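Local coordinates for gamma-glutamyltranspeptidase (Streptomyces lincolnensis, PDB 6J3A), which probably cleaves or transfers gamma-glutamyl-type amide groups, as a homologue of the gamma-glutamyltranspeptidases in the N-terminal nucleophile hydrolase superfamily, at residues A[99-104]-A[443-448]. Residues are numbered along the deposited sequence; the frame is centred on the assembly and turned at random.
Sequences PGTGPL and LQSNPV
Gly100 turns its carbonyl O toward the CB of Ser445, 4.1 Å away, where two loops of an N-terminal nucleophile (Ntn) hydrolase fold meet. One links helices 87-92 and 111-122; the other follows strand 433-436, and 338 residues lie between the two segments. Gly100 meets Ser445 through this carbonyl O, while its own N is hydrogen-bonded to Thr236 OG1 of a neighbouring loop. Thr101 then divides its two branches. Its OG1 sits between the backbone N and the carbonyl carbon (chi1 58°) and makes a weak hydrogen bond to Thr236 N; CG2, anti to the carbonyl carbon, instead lies 4.0 Å from Ser445 CB. A beta-branched residue thus offers a methyl to this loop and a hydroxyl to another; the CB of Ser445 takes the methyl, while its OG makes a weak hydrogen bond to Trp442 NE1. At Gly102 the backbones join: its N donates to Ser445 O over 3.0 Å, nearly straight at 164°, satisfying two buried main-chain groups. Glycine fits because phi is positive here and a beta-carbon would collide with Pro103 CD and press on the preceding carbonyl oxygen. Pro103, which packs on Thr233 of strand 233-234, has no N-H to offer Asn446. Asparagine suits its position because the amide nitrogen carries two N-H groups: ND2 is hydrogen-bonded to Leu456 O and, more weakly, to Gly102 O, at 3.2 Å and an N-H...O angle of 141°.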
ATOM      1  N   PRO A  99      27.095 -28.488   4.302  1.00 36.07           N
ATOM      2  CA  PRO A  99      27.124 -27.611   3.130  1.00 35.28           C
ATOM      3  C   PRO A  99      25.951 -26.625   3.038  1.00 34.35           C
ATOM      4  O   PRO A  99      24.844 -26.924   3.486  1.00 33.87           O
ATOM      5  CB  PRO A  99      27.071 -28.593   1.951  1.00 35.91           C
ATOM      6  CG  PRO A  99      27.531 -29.901   2.487  1.00 36.22           C
ATOM      7  CD  PRO A  99      27.157 -29.917   3.936  1.00 36.43           C
ATOM      8  N   GLY A 100      26.211 -25.463   2.441  1.00 33.56           N
ATOM      9  CA  GLY A 100      25.180 -24.471   2.176  1.00 32.67           C
ATOM     10  C   GLY A 100      24.164 -24.906   1.135  1.00 32.13           C
ATOM     11  O   GLY A 100      23.047 -24.386   1.102  1.00 31.12           O
ATOM     12  N   THR A 101      24.551 -25.846   0.277  1.00 31.58           N
ATOM     13  CA  THR A 101      23.698 -26.309  -0.812  1.00 31.33           C
ATOM     14  C   THR A 101      23.583 -27.825  -0.861  1.00 30.65           C
ATOM     15  O   THR A 101      24.249 -28.538  -0.122  1.00 31.95           O
ATOM     16  CB  THR A 101      24.272 -25.816  -2.135  1.00 32.12           C
ATOM     17  OG1 THR A 101      25.607 -26.308  -2.276  1.00 32.49           O
ATOM     18  CG2 THR A 101      24.294 -24.277  -2.167  1.00 32.84           C
ATOM     19  N   GLY A 102      22.717 -28.315  -1.729  1.00 30.01           N
ATOM     20  CA  GLY A 102      22.666 -29.739  -2.013  1.00 30.16           C
ATOM     21  C   GLY A 102      21.773 -30.491  -1.047  1.00 29.85           C
ATOM     22  O   GLY A 102      21.295 -29.907  -0.083  1.00 29.94           O
ATOM     23  N   PRO A 103      21.542 -31.796  -1.310  1.00 30.35           N
ATOM     24  CA  PRO A 103      20.587 -32.613  -0.570  1.00 30.73           C
ATOM     25  C   PRO A 103      21.046 -33.044   0.827  1.00 31.21           C
ATOM     26  O   PRO A 103      20.209 -33.503   1.603  1.00 32.48           O
ATOM     27  CB  PRO A 103      20.378 -33.825  -1.482  1.00 30.38           C
ATOM     28  CG  PRO A 103      21.656 -33.960  -2.212  1.00 30.49           C
ATOM     29  CD  PRO A 103      22.212 -32.577  -2.364  1.00 30.56           C
ATOM     30  N   LEU A 104      22.336 -32.895   1.149  1.00 30.55           N
ATOM     31  CA  LEU A 104      22.810 -33.114   2.534  1.00 30.38           C
ATOM     32  C   LEU A 104      22.311 -32.037   3.511  1.00 29.47           C
ATOM     33  O   LEU A 104      22.208 -32.295   4.704  1.00 29.21           O
ATOM     34  CB  LEU A 104      24.343 -33.190   2.627  1.00 30.71           C
ATOM     35  CG  LEU A 104      25.056 -34.435   2.092  1.00 30.62           C
ATOM     36  CD1 LEU A 104      26.553 -34.168   2.063  1.00 30.81           C
ATOM     37  CD2 LEU A 104      24.747 -35.658   2.939  1.00 30.44           C
ATOM     38  N   LEU A 443      15.403 -21.251  -4.818  1.00 26.10           N
ATOM     39  CA  LEU A 443      15.889 -21.747  -6.116  1.00 26.21           C
ATOM     40  C   LEU A 443      17.397 -21.909  -6.252  1.00 26.08           C
ATOM     41  O   LEU A 443      17.838 -22.691  -7.084  1.00 27.12           O
ATOM     42  CB  LEU A 443      15.387 -20.861  -7.267  1.00 26.57           C
ATOM     43  CG  LEU A 443      15.870 -19.396  -7.387  1.00 27.30           C
ATOM     44  CD1 LEU A 443      17.200 -19.218  -8.125  1.00 27.32           C
ATOM     45  CD2 LEU A 443      14.806 -18.562  -8.090  1.00 27.43           C
ATOM     46  N   GLN A 444      18.172 -21.201  -5.433  1.00 25.61           N
ATOM     47  CA  GLN A 444      19.610 -21.008  -5.674  1.00 26.24           C
ATOM     48  C   GLN A 444      20.493 -21.985  -4.898  1.00 27.36           C
ATOM     49  O   GLN A 444      21.727 -21.856  -4.935  1.00 27.19           O
ATOM     50  CB  GLN A 444      20.046 -19.565  -5.343  1.00 25.76           C
ATOM     51  CG  GLN A 444      20.005 -19.185  -3.861  1.00 25.41           C
ATOM     52  CD  GLN A 444      18.742 -18.441  -3.430  1.00 25.64           C
ATOM     53  OE1 GLN A 444      18.820 -17.537  -2.604  1.00 25.21           O
ATOM     54  NE2 GLN A 444      17.580 -18.818  -3.972  1.00 24.77           N
ATOM     55  N   SER A 445      19.867 -22.935  -4.193  1.00 28.04           N
ATOM     56  CA  SER A 445      20.587 -23.836  -3.272  1.00 28.52           C
ATOM     57  C   SER A 445      20.270 -25.343  -3.369  1.00 28.53           C
ATOM     58  O   SER A 445      20.905 -26.138  -2.680  1.00 28.65           O
ATOM     59  CB  SER A 445      20.399 -23.336  -1.839  1.00 28.61           C
ATOM     60  OG  SER A 445      20.912 -22.012  -1.691  1.00 28.34           O
ATOM     61  N   ASN A 446      19.323 -25.736  -4.220  1.00 28.93           N
ATOM     62  CA  ASN A 446      19.177 -27.138  -4.622  1.00 29.32           C
ATOM     63  C   ASN A 446      18.643 -27.231  -6.043  1.00 30.39           C
ATOM     64  O   ASN A 446      17.899 -26.359  -6.496  1.00 32.49           O
ATOM     65  CB  ASN A 446      18.256 -27.917  -3.670  1.00 28.35           C
ATOM     66  CG  ASN A 446      19.022 -28.717  -2.624  1.00 28.42           C
ATOM     67  OD1 ASN A 446      19.813 -29.599  -2.948  1.00 27.92           O
ATOM     68  ND2 ASN A 446      18.762 -28.428  -1.356  1.00 28.97           N
ATOM     69  N   PRO A 447      19.007 -28.305  -6.751  1.00 30.72           N
ATOM     70  CA  PRO A 447      18.395 -28.505  -8.052  1.00 30.50           C
ATOM     71  C   PRO A 447      16.887 -28.741  -7.913  1.00 28.89           C
ATOM     72  O   PRO A 447      16.441 -29.375  -6.955  1.00 27.28           O
ATOM     73  CB  PRO A 447      19.080 -29.780  -8.559  1.00 31.21           C
ATOM     74  CG  PRO A 447      19.385 -30.544  -7.312  1.00 30.81           C
ATOM     75  CD  PRO A 447      19.793 -29.480  -6.329  1.00 30.71           C
ATOM     76  N   VAL A 448      16.128 -28.226  -8.866  1.00 28.00           N
ATOM     77  CA  VAL A 448      14.706 -28.498  -8.947  1.00 28.35           C
ATOM     78  C   VAL A 448      14.425 -29.995  -9.036  1.00 28.10           C
ATOM     79  O   VAL A 448      15.038 -30.716  -9.817  1.00 29.46           O
ATOM     80  CB  VAL A 448      14.076 -27.778 -10.162  1.00 29.01           C
ATOM     81  CG1 VAL A 448      12.673 -28.304 -10.481  1.00 29.14           C
ATOM     82  CG2 VAL A 448      14.021 -26.279  -9.894  1.00 29.33           C
TER